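Local structure of agarase (Pseudoalteromonas fuliginea, 6XJ9) at residues Ala302-Ser313 against Ile710-Pro721; Phe397-Tyr406 against Gly735-Pro743. The protein probably hydrolyses agarose chains, as a marine bacterial agarase of glycoside hydrolase family 50. All blocks are in the same frame, centred on the assembly; numbering follows the deposited sequence.

Interaction 1: residues Ala302-Ser313 against Ile710-Pro721; sequences ATGIDIIRLANS and IGAHWFQYIDSP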
loop_
_atom_site.group_PDB
_atom_site.type_symbol
_atom_site.label_atom_id
_atom_site.label_comp_id
_atom_site.label_asym_id
_atom_site.label_seq_id
_atom_site.Cartn_x
_atom_site.Cartn_y
_atom_site.Cartn_z
ATOM N N ALA A 302 16.542 -16.381 10.763
ATOM C CA ALA A 302 15.229 -16.694 11.313
ATOM C C ALA A 302 14.266 -15.530 11.097
ATOM O O ALA A 302 14.401 -14.481 11.727
ATOM C CB ALA A 302 15.333 -17.028 12.785
ATOM N N THR A 303 13.280 -15.749 10.223
ATOM C CA THR A 303 12.169 -14.828 10.056
ATOM C C THR A 303 10.878 -15.596 10.319
ATOM O O THR A 303 10.815 -16.815 10.142
ATOM C CB THR A 303 12.171 -14.158 8.673
ATOM O OG1 THR A 303 11.965 -15.176 7.688
ATOM C CG2 THR A 303 13.455 -13.408 8.385
ATOM N N GLY A 304 9.855 -14.874 10.786
ATOM C CA GLY A 304 8.624 -15.536 11.176
ATOM C C GLY A 304 7.848 -14.700 12.186
ATOM O O GLY A 304 8.182 -13.544 12.416
ATOM N N ILE A 305 6.845 -15.336 12.799
ATOM C CA ILE A 305 5.777 -14.668 13.512
ATOM C C ILE A 305 5.537 -15.424 14.813
ATOM O O ILE A 305 5.537 -16.660 14.837
ATOM C CB ILE A 305 4.517 -14.652 12.614
ATOM C CG1 ILE A 305 4.681 -13.753 11.386
ATOM C CG2 ILE A 305 3.286 -14.283 13.413
ATOM C CD1 ILE A 305 3.641 -13.970 10.293
ATOM N N ASP A 306 5.257 -14.674 15.881
ATOM C CA ASP A 306 5.031 -15.272 17.183
ATOM C C ASP A 306 3.545 -15.549 17.386
ATOM O O ASP A 306 2.701 -14.985 16.694
ATOM C CB ASP A 306 5.504 -14.356 18.310
ATOM C CG ASP A 306 6.961 -13.927 18.237
ATOM O OD1 ASP A 306 7.835 -14.807 18.031
ATOM O OD2 ASP A 306 7.219 -12.712 18.429
ATOM N N ILE A 307 3.247 -16.399 18.376
ATOM C CA ILE A 307 1.882 -16.682 18.809
ATOM C C ILE A 307 1.112 -17.353 17.664
ATOM O O ILE A 307 0.039 -16.894 17.256
ATOM C CB ILE A 307 1.178 -15.424 19.380
ATOM C CG1 ILE A 307 2.098 -14.635 20.317
ATOM C CG2 ILE A 307 -0.127 -15.798 20.078
ATOM C CD1 ILE A 307 2.176 -15.197 21.718
ATOM N N ILE A 308 1.676 -18.458 17.157
ATOM C CA ILE A 308 0.966 -19.327 16.227
ATOM C C ILE A 308 0.143 -20.310 17.053
ATOM O O ILE A 308 0.488 -21.489 17.153
ATOM C CB ILE A 308 1.921 -20.080 15.281
ATOM C CG1 ILE A 308 3.045 -19.195 14.732
ATOM C CG2 ILE A 308 1.134 -20.770 14.163
ATOM C CD1 ILE A 308 2.579 -18.090 13.834
ATOM N N ARG A 309 -0.912 -19.780 17.675
ATOM C CA ARG A 309 -1.796 -20.510 18.576
ATOM C C ARG A 309 -2.999 -19.611 18.850
ATOM O O ARG A 309 -2.998 -18.456 18.421
ATOM C CB ARG A 309 -1.067 -20.894 19.872
ATOM C CG ARG A 309 -0.820 -19.728 20.824
ATOM C CD ARG A 309 0.066 -20.091 22.011
ATOM N NE ARG A 309 0.136 -18.952 22.918
ATOM C CZ ARG A 309 0.829 -18.900 24.055
ATOM N NH1 ARG A 309 1.545 -19.942 24.443
ATOM N NH2 ARG A 309 0.791 -17.806 24.806
ATOM N N LEU A 310 -3.987 -20.138 19.595
ATOM C CA LEU A 310 -5.278 -19.494 19.786
ATOM C C LEU A 310 -5.392 -18.846 21.167
ATOM O O LEU A 310 -6.299 -18.044 21.385
ATOM C CB LEU A 310 -6.392 -20.530 19.583
ATOM C CG LEU A 310 -6.490 -21.149 18.188
ATOM C CD1 LEU A 310 -7.799 -21.900 18.000
ATOM C CD2 LEU A 310 -6.305 -20.111 17.098
ATOM N N ALA A 311 -4.458 -19.174 22.076
ATOM C CA ALA A 311 -4.578 -18.870 23.498
ATOM C C ALA A 311 -4.825 -17.384 23.777
ATOM O O ALA A 311 -5.444 -17.047 24.783
ATOM C CB ALA A 311 -3.367 -19.376 24.253
ATOM N N ASN A 312 -4.371 -16.496 22.890
ATOM C CA ASN A 312 -4.408 -15.069 23.180
ATOM C C ASN A 312 -5.402 -14.344 22.270
ATOM O O ASN A 312 -5.368 -13.122 22.181
ATOM C CB ASN A 312 -3.022 -14.434 23.088
ATOM C CG ASN A 312 -2.004 -15.127 23.969
ATOM O OD1 ASN A 312 -1.209 -15.930 23.484
ATOM N ND2 ASN A 312 -2.051 -14.857 25.264
ATOM N N SER A 313 -6.292 -15.103 21.623
ATOM C CA SER A 313 -7.329 -14.536 20.770
ATOM C C SER A 313 -8.682 -14.409 21.487
ATOM O O SER A 313 -9.702 -14.206 20.828
ATOM C CB SER A 313 -7.464 -15.356 19.501
ATOM O OG SER A 313 -6.332 -15.149 18.657
ATOM N N ILE A 710 20.774 -12.423 13.671
ATOM C CA ILE A 710 20.568 -13.505 12.724
ATOM C C ILE A 710 19.073 -13.707 12.464
ATOM O O ILE A 710 18.660 -14.736 11.927
ATOM C CB ILE A 710 21.286 -14.799 13.187
ATOM C CG1 ILE A 710 20.914 -15.256 14.605
ATOM C CG2 ILE A 710 22.789 -14.600 13.081
ATOM C CD1 ILE A 710 19.475 -15.671 14.820
ATOM N N GLY A 711 18.254 -12.722 12.851
ATOM C CA GLY A 711 16.830 -12.830 12.590
ATOM C C GLY A 711 15.973 -12.056 13.583
ATOM O O GLY A 711 16.472 -11.465 14.544
ATOM N N ALA A 712 14.668 -12.081 13.316
ATOM C CA ALA A 712 13.683 -11.360 14.105
ATOM C C ALA A 712 12.323 -12.014 13.897
ATOM O O ALA A 712 11.992 -12.419 12.785
ATOM C CB ALA A 712 13.641 -9.911 13.681
ATOM N N HIS A 713 11.545 -12.084 14.979
ATOM C CA HIS A 713 10.195 -12.609 14.921
ATOM C C HIS A 713 9.196 -11.482 15.210
ATOM O O HIS A 713 9.382 -10.695 16.138
ATOM C CB HIS A 713 10.052 -13.794 15.883
ATOM C CG HIS A 713 10.748 -15.051 15.469
ATOM N ND1 HIS A 713 11.553 -15.767 16.345
ATOM C CD2 HIS A 713 10.751 -15.731 14.300
ATOM C CE1 HIS A 713 12.038 -16.828 15.731
ATOM N NE2 HIS A 713 11.567 -16.831 14.463
ATOM N N TRP A 714 8.134 -11.433 14.397
ATOM C CA TRP A 714 7.064 -10.454 14.479
ATOM C C TRP A 714 6.028 -10.891 15.511
ATOM O O TRP A 714 5.555 -12.030 15.498
ATOM C CB TRP A 714 6.414 -10.332 13.084
ATOM C CG TRP A 714 5.127 -9.567 13.082
ATOM C CD1 TRP A 714 3.890 -10.021 13.440
ATOM C CD2 TRP A 714 4.962 -8.180 12.738
ATOM N NE1 TRP A 714 2.959 -9.021 13.301
ATOM C CE2 TRP A 714 3.593 -7.876 12.890
ATOM C CE3 TRP A 714 5.838 -7.178 12.305
ATOM C CZ2 TRP A 714 3.079 -6.609 12.615
ATOM C CZ3 TRP A 714 5.332 -5.922 12.039
ATOM C CH2 TRP A 714 3.974 -5.646 12.200
ATOM N N PHE A 715 5.652 -9.972 16.400
ATOM C CA PHE A 715 4.556 -10.211 17.333
ATOM C C PHE A 715 3.312 -9.471 16.837
ATOM O O PHE A 715 3.256 -8.250 16.937
ATOM C CB PHE A 715 4.946 -9.740 18.743
ATOM C CG PHE A 715 3.977 -10.111 19.844
ATOM C CD1 PHE A 715 2.832 -9.359 20.076
ATOM C CD2 PHE A 715 4.225 -11.198 20.673
ATOM C CE1 PHE A 715 1.949 -9.695 21.093
ATOM C CE2 PHE A 715 3.333 -11.542 21.682
ATOM C CZ PHE A 715 2.199 -10.789 21.896
ATOM N N GLN A 716 2.276 -10.181 16.351
ATOM C CA GLN A 716 2.047 -11.618 16.409
ATOM C C GLN A 716 1.202 -11.998 15.181
ATOM O O GLN A 716 0.992 -11.185 14.289
ATOM C CB GLN A 716 1.323 -11.957 17.721
ATOM C CG GLN A 716 -0.081 -11.360 17.814
ATOM C CD GLN A 716 -0.843 -11.549 19.105
ATOM O OE1 GLN A 716 -0.395 -12.184 20.048
ATOM N NE2 GLN A 716 -2.022 -10.960 19.177
ATOM N N TYR A 717 0.690 -13.229 15.148
ATOM C CA TYR A 717 0.046 -13.776 13.961
ATOM C C TYR A 717 -1.270 -13.060 13.682
ATOM O O TYR A 717 -1.509 -12.560 12.574
ATOM C CB TYR A 717 -0.169 -15.287 14.134
ATOM C CG TYR A 717 -0.651 -16.045 12.914
ATOM C CD1 TYR A 717 -0.461 -15.572 11.622
ATOM C CD2 TYR A 717 -1.253 -17.289 13.065
ATOM C CE1 TYR A 717 -0.904 -16.284 10.512
ATOM C CE2 TYR A 717 -1.704 -18.013 11.973
ATOM C CZ TYR A 717 -1.520 -17.513 10.696
ATOM O OH TYR A 717 -1.963 -18.249 9.640
ATOM N N ILE A 718 -2.115 -13.056 14.711
ATOM C CA ILE A 718 -3.490 -12.595 14.676
ATOM C C ILE A 718 -3.580 -11.283 15.447
ATOM O O ILE A 718 -2.976 -11.162 16.514
ATOM C CB ILE A 718 -4.379 -13.654 15.351
ATOM C CG1 ILE A 718 -4.193 -15.023 14.695
ATOM C CG2 ILE A 718 -5.837 -13.212 15.365
ATOM C CD1 ILE A 718 -4.322 -16.194 15.644
ATOM N N ASP A 719 -4.346 -10.324 14.910
ATOM C CA ASP A 719 -4.665 -9.107 15.643
ATOM C C ASP A 719 -5.222 -9.475 17.017
ATOM O O ASP A 719 -5.932 -10.476 17.177
ATOM C CB ASP A 719 -5.764 -8.285 14.963
ATOM C CG ASP A 719 -5.309 -7.363 13.857
ATOM O OD1 ASP A 719 -4.192 -6.834 13.947
ATOM O OD2 ASP A 719 -6.116 -7.137 12.925
ATOM N N SER A 720 -4.902 -8.648 18.017
ATOM C CA SER A 720 -5.511 -8.811 19.325
ATOM C C SER A 720 -7.010 -8.559 19.174
ATOM O O SER A 720 -7.397 -7.834 18.263
ATOM C CB SER A 720 -4.898 -7.861 20.313
ATOM O OG SER A 720 -3.647 -8.359 20.771
ATOM N N PRO A 721 -7.895 -9.163 20.009
ATOM C CA PRO A 721 -9.316 -8.817 19.985
ATOM C C PRO A 721 -9.495 -7.307 20.063
ATOM O O PRO A 721 -8.735 -6.616 20.744
ATOM C CB PRO A 721 -9.880 -9.502 21.231
ATOM C CG PRO A 721 -8.966 -10.709 21.397
ATOM C CD PRO A 721 -7.590 -10.212 20.994
HETATM O O HOH W 1 10.767 -11.680 10.580
HETATM O O HOH W 2 10.542 -15.289 19.099
HETATM O O HOH W 3 -1.497 -14.517 17.475
HETATM O O HOH W 4 -3.855 -10.961 21.435
HETATM O O HOH W 5 -5.278 -12.155 19.134
#
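Ile307 and Phe715 meet because of their first torsions: Ile307 turns CG1 away from its carbonyl carbon (chi1 -44°), while Phe715 holds CG opposite its own backbone N (chi1 -172°). Ile307 CG1 thereby comes to 3.6 Å from Phe715 CE2, and the same methylene also touches Gln716 OE1. One face of the Phe715 ring carries CB of Gln716, the residue that follows it through a cis peptide bond. Ile305 sends its branch methyl CG2 against Tyr717 CB, 3.7 Å away, and its CG1 runs alongside Trp714, both side chains pointing the same way. At about a right angle to Tyr717, Ile308 brings CD1 to the CG side of that ring; the Tyr717 hydroxyl bonds beyond, to Arg424 and Thr421.

The backbones of 302-305 and 710-714 run nearly parallel, as neighbouring strands of the central sheet; the pairing of an early with a late strand is consistent with closure of the (beta/alpha)8-type barrel expected of the catalytic domain in family 50. Ala302 N gives a hydrogen bond to Ile710 O, Trp714 N one to Gly304 O, and Asp306 N one of 2.7 Å to Trp714 O. The backbone angles of Gly304 and Gly711 would press a CB against the preceding carbonyl O, which calls for glycine at both.

Asp306 and His713 cross with carboxylate and ring planes 72° apart. A water links Asp306 OD1 (2.9 Å) to His713 ND1 (3.0 Å), while Asn435 N also bonds OD1 and Ser432 OG pairs with His713 NE2. Past the strands, another water accepts from Ile718 N and donates to Ile307 O, and Pro721 CG rests 3.6 Å from Ser313 O.

Interaction 2: residues Phe397-Tyr406 against Gly735-Pro743; sequences FYAANLERKY and GFISVTDRP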
loop_
_atom_site.group_PDB
_atom_site.type_symbol
_atom_site.label_atom_id
_atom_site.label_comp_id
_atom_site.label_asym_id
_atom_site.label_seq_id
_atom_site.Cartn_x
_atom_site.Cartn_y
_atom_site.Cartn_z
ATOM N N PHE A 397 -13.536 -14.753 18.738
ATOM C CA PHE A 397 -14.128 -14.509 17.431
ATOM C C PHE A 397 -13.221 -15.054 16.326
ATOM O O PHE A 397 -13.714 -15.484 15.278
ATOM C CB PHE A 397 -14.500 -13.034 17.244
ATOM C CG PHE A 397 -15.640 -12.544 18.106
ATOM C CD1 PHE A 397 -16.959 -12.731 17.716
ATOM C CD2 PHE A 397 -15.390 -11.888 19.302
ATOM C CE1 PHE A 397 -18.000 -12.286 18.519
ATOM C CE2 PHE A 397 -16.430 -11.434 20.104
ATOM C CZ PHE A 397 -17.736 -11.627 19.706
ATOM N N TYR A 398 -11.902 -15.049 16.562
ATOM C CA TYR A 398 -11.000 -15.599 15.563
ATOM C C TYR A 398 -11.255 -17.097 15.390
ATOM O O TYR A 398 -11.380 -17.561 14.262
ATOM C CB TYR A 398 -9.527 -15.287 15.838
ATOM C CG TYR A 398 -8.612 -15.884 14.795
ATOM C CD1 TYR A 398 -8.523 -15.337 13.522
ATOM C CD2 TYR A 398 -7.891 -17.042 15.053
ATOM C CE1 TYR A 398 -7.712 -15.901 12.550
ATOM C CE2 TYR A 398 -7.077 -17.622 14.094
ATOM C CZ TYR A 398 -6.987 -17.048 12.837
ATOM O OH TYR A 398 -6.178 -17.596 11.883
ATOM N N ALA A 399 -11.352 -17.838 16.498
ATOM C CA ALA A 399 -11.600 -19.273 16.428
ATOM C C ALA A 399 -12.976 -19.545 15.810
ATOM O O ALA A 399 -13.119 -20.467 15.012
ATOM C CB ALA A 399 -11.489 -19.897 17.797
ATOM N N ALA A 400 -13.990 -18.748 16.184
ATOM C CA ALA A 400 -15.305 -18.882 15.567
ATOM C C ALA A 400 -15.196 -18.739 14.046
ATOM O O ALA A 400 -15.769 -19.533 13.295
ATOM C CB ALA A 400 -16.277 -17.893 16.166
ATOM N N ASN A 401 -14.427 -17.742 13.598
ATOM C CA ASN A 401 -14.211 -17.498 12.180
ATOM C C ASN A 401 -13.540 -18.688 11.496
ATOM O O ASN A 401 -13.860 -18.988 10.344
ATOM C CB ASN A 401 -13.496 -16.170 11.942
ATOM C CG ASN A 401 -14.395 -14.996 12.263
ATOM O OD1 ASN A 401 -15.625 -15.124 12.234
ATOM N ND2 ASN A 401 -13.792 -13.862 12.584
ATOM N N LEU A 402 -12.620 -19.352 12.208
ATOM C CA LEU A 402 -11.914 -20.507 11.667
ATOM C C LEU A 402 -12.900 -21.635 11.381
ATOM O O LEU A 402 -12.767 -22.338 10.376
ATOM C CB LEU A 402 -10.855 -20.994 12.659
ATOM C CG LEU A 402 -9.599 -20.135 12.819
ATOM C CD1 LEU A 402 -8.589 -20.878 13.682
ATOM C CD2 LEU A 402 -8.981 -19.790 11.471
ATOM N N GLU A 403 -13.836 -21.849 12.310
ATOM C CA GLU A 403 -14.809 -22.917 12.155
ATOM C C GLU A 403 -15.807 -22.550 11.060
ATOM O O GLU A 403 -16.203 -23.408 10.273
ATOM C CB GLU A 403 -15.510 -23.217 13.476
ATOM C CG GLU A 403 -16.453 -24.403 13.369
ATOM C CD GLU A 403 -17.064 -24.848 14.683
ATOM O OE1 GLU A 403 -16.962 -24.095 15.667
ATOM O OE2 GLU A 403 -17.637 -25.950 14.714
ATOM N N ARG A 404 -16.184 -21.264 10.995
ATOM C CA ARG A 404 -17.051 -20.790 9.926
ATOM C C ARG A 404 -16.364 -21.009 8.577
ATOM O O ARG A 404 -17.005 -21.387 7.599
ATOM C CB ARG A 404 -17.414 -19.314 10.138
ATOM C CG ARG A 404 -18.527 -19.077 11.152
ATOM C CD ARG A 404 -19.125 -17.680 11.064
ATOM N NE ARG A 404 -18.413 -16.813 11.973
ATOM C CZ ARG A 404 -18.935 -16.014 12.904
ATOM N NH1 ARG A 404 -20.245 -15.890 13.063
ATOM N NH2 ARG A 404 -18.115 -15.310 13.663
ATOM N N LYS A 405 -15.045 -20.789 8.547
ATOM C CA LYS A 405 -14.303 -20.710 7.299
ATOM C C LYS A 405 -13.889 -22.106 6.834
ATOM O O LYS A 405 -13.915 -22.383 5.635
ATOM C CB LYS A 405 -13.065 -19.818 7.458
ATOM C CG LYS A 405 -12.287 -19.533 6.182
ATOM C CD LYS A 405 -11.232 -18.469 6.424
ATOM C CE LYS A 405 -10.373 -18.165 5.216
ATOM N NZ LYS A 405 -9.430 -17.061 5.522
ATOM N N TYR A 406 -13.485 -22.946 7.792
ATOM C CA TYR A 406 -12.768 -24.178 7.497
ATOM C C TYR A 406 -13.492 -25.380 8.094
ATOM O O TYR A 406 -13.017 -26.509 7.995
ATOM C CB TYR A 406 -11.381 -24.150 8.146
ATOM C CG TYR A 406 -10.413 -23.110 7.632
ATOM C CD1 TYR A 406 -9.887 -23.187 6.355
ATOM C CD2 TYR A 406 -9.974 -22.075 8.447
ATOM C CE1 TYR A 406 -8.986 -22.244 5.881
ATOM C CE2 TYR A 406 -9.066 -21.126 7.992
ATOM C CZ TYR A 406 -8.564 -21.213 6.706
ATOM O OH TYR A 406 -7.669 -20.287 6.246
ATOM N N GLY A 735 -1.434 -7.921 14.346
ATOM C CA GLY A 735 -1.587 -9.109 13.515
ATOM C C GLY A 735 -0.989 -8.951 12.118
ATOM O O GLY A 735 -1.094 -7.887 11.507
ATOM N N PHE A 736 -0.379 -10.038 11.619
ATOM C CA PHE A 736 -0.141 -10.215 10.189
ATOM C C PHE A 736 -1.456 -10.505 9.461
ATOM O O PHE A 736 -1.556 -10.285 8.246
ATOM C CB PHE A 736 0.926 -11.288 9.936
ATOM C CG PHE A 736 2.174 -10.764 9.264
ATOM C CD1 PHE A 736 2.471 -11.102 7.955
ATOM C CD2 PHE A 736 3.027 -9.895 9.926
ATOM C CE1 PHE A 736 3.603 -10.600 7.328
ATOM C CE2 PHE A 736 4.159 -9.397 9.303
ATOM C CZ PHE A 736 4.446 -9.749 8.003
ATOM N N ILE A 737 -2.448 -11.008 10.218
ATOM C CA ILE A 737 -3.787 -11.304 9.721
ATOM C C ILE A 737 -4.826 -10.731 10.690
ATOM O O ILE A 737 -4.567 -10.614 11.888
ATOM C CB ILE A 737 -3.999 -12.826 9.545
ATOM C CG1 ILE A 737 -4.402 -13.507 10.856
ATOM C CG2 ILE A 737 -2.805 -13.509 8.883
ATOM C CD1 ILE A 737 -4.413 -15.015 10.793
ATOM N N SER A 738 -6.026 -10.437 10.167
ATOM C CA SER A 738 -7.132 -9.886 10.941
ATOM C C SER A 738 -7.908 -10.994 11.648
ATOM O O SER A 738 -7.629 -12.177 11.473
ATOM C CB SER A 738 -8.058 -9.085 10.044
ATOM O OG SER A 738 -8.833 -9.964 9.232
ATOM N N VAL A 739 -8.924 -10.593 12.426
ATOM C CA VAL A 739 -9.765 -11.501 13.186
ATOM C C VAL A 739 -10.599 -12.402 12.262
ATOM O O VAL A 739 -11.113 -13.425 12.711
ATOM C CB VAL A 739 -10.667 -10.687 14.138
ATOM C CG1 VAL A 739 -11.634 -9.785 13.377
ATOM C CG2 VAL A 739 -11.416 -11.562 15.120
ATOM N N THR A 740 -10.797 -12.007 11.001
ATOM C CA THR A 740 -11.540 -12.833 10.050
ATOM C C THR A 740 -10.596 -13.673 9.173
ATOM O O THR A 740 -11.003 -14.167 8.117
ATOM C CB THR A 740 -12.494 -12.001 9.179
ATOM O OG1 THR A 740 -11.759 -10.959 8.538
ATOM C CG2 THR A 740 -13.667 -11.422 9.944
ATOM N N ASP A 741 -9.337 -13.844 9.617
ATOM C CA ASP A 741 -8.368 -14.708 8.953
ATOM C C ASP A 741 -8.036 -14.169 7.560
ATOM O O ASP A 741 -7.702 -14.936 6.652
ATOM C CB ASP A 741 -8.792 -16.185 8.963
ATOM C CG ASP A 741 -7.702 -17.161 8.519
ATOM O OD1 ASP A 741 -6.669 -17.253 9.215
ATOM O OD2 ASP A 741 -7.905 -17.850 7.487
ATOM N N ARG A 742 -8.071 -12.835 7.418
ATOM C CA ARG A 742 -7.580 -12.219 6.200
ATOM C C ARG A 742 -6.187 -11.646 6.445
ATOM O O ARG A 742 -6.043 -10.674 7.184
ATOM C CB ARG A 742 -8.505 -11.096 5.722
ATOM C CG ARG A 742 -9.885 -11.568 5.283
ATOM C CD ARG A 742 -10.777 -10.438 4.784
ATOM N NE ARG A 742 -11.776 -10.955 3.853
ATOM C CZ ARG A 742 -12.621 -10.215 3.149
ATOM N NH1 ARG A 742 -12.632 -8.903 3.302
ATOM N NH2 ARG A 742 -13.472 -10.794 2.314
ATOM N N PRO A 743 -5.139 -12.184 5.774
ATOM C CA PRO A 743 -3.814 -11.569 5.814
ATOM C C PRO A 743 -3.880 -10.113 5.357
ATOM O O PRO A 743 -4.584 -9.777 4.404
ATOM C CB PRO A 743 -3.008 -12.424 4.817
ATOM C CG PRO A 743 -3.715 -13.764 4.849
ATOM C CD PRO A 743 -5.181 -13.392 4.928
HETATM O O HOH W 6 -11.170 -15.087 5.447
#
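Tyr398, Lys405 and Tyr406, all on helix 397-406, converge on the carboxylate of Asp741, which carries the charged part of the contact. Lys405 forms a salt bridge from NZ to Asp741 OD2 at 2.6 Å, on the anti side; its chain is extended throughout, with CG anti to the backbone N (chi1 -174°). Tyr406 OH donates to Asp741 OD2 from the syn side, at 2.7 Å, its ring steeply inclined to the carboxylate. Asp741 OD1 receives Tyr398 OH at 2.7 Å, 34° out of the carboxylate plane, and has a salt bridge to Arg424 of helix 413-428. An alanine in place of Asp741 would remove both oxygens and would probably leave the buried ammonium of Lys405 without its counter-charge and the two tyrosine hydroxyls without this acceptor.

Among the remaining polar contacts, Asn401 ND2 donates nearly straight (169°) to Val739 O at 2.7 Å, with that oxygen in the amide plane but the donor lying above the carbonyl plane. Arg404 grips Asn401 OD1 side-on through NE and NH2, which fixes the amide's rotation. A water joins Lys405 NZ to Thr740 O.

Apolar packing is lighter: Val739 CG2 approaches Phe397 CB at 4.0 Å, and Ile737 CD1 lies 3.8 Å from Tyr398 CE1, the two side chains crossing at about a right angle. Val739 and Thr740 are the middle residues of the type I beta turn Ser738-Asp741, so what the helix docks against is a turn in the loop between strand 709-714 and helix 745-763, consistent with a beta-to-alpha connection of the (beta/alpha)8 barrel expected of this family.

In the fold
Interactions 1 and 2 are interleaved along the chain, and their centres lie about 14 Å apart. The loop that follows strand 709-714 serves both: its 710-721 part completes interaction 1, then it turns back so that 735-743 meets helix 397-406. Direct bridges support this, with Tyr717 O 3.0 Å from Ile737 N and Asp719 OD1 3.0 Å from Gly735 N, both probable hydrogen bonds. Packing adds Ile718 CD1 against Tyr398 CE2 at 3.5 Å, and the Phe736 ring meets Trp714 edge-to-face. Arg424 of helix 413-428 connects the two polar networks, bonding Tyr717 OH in the first and Asp741 OD1 in the second.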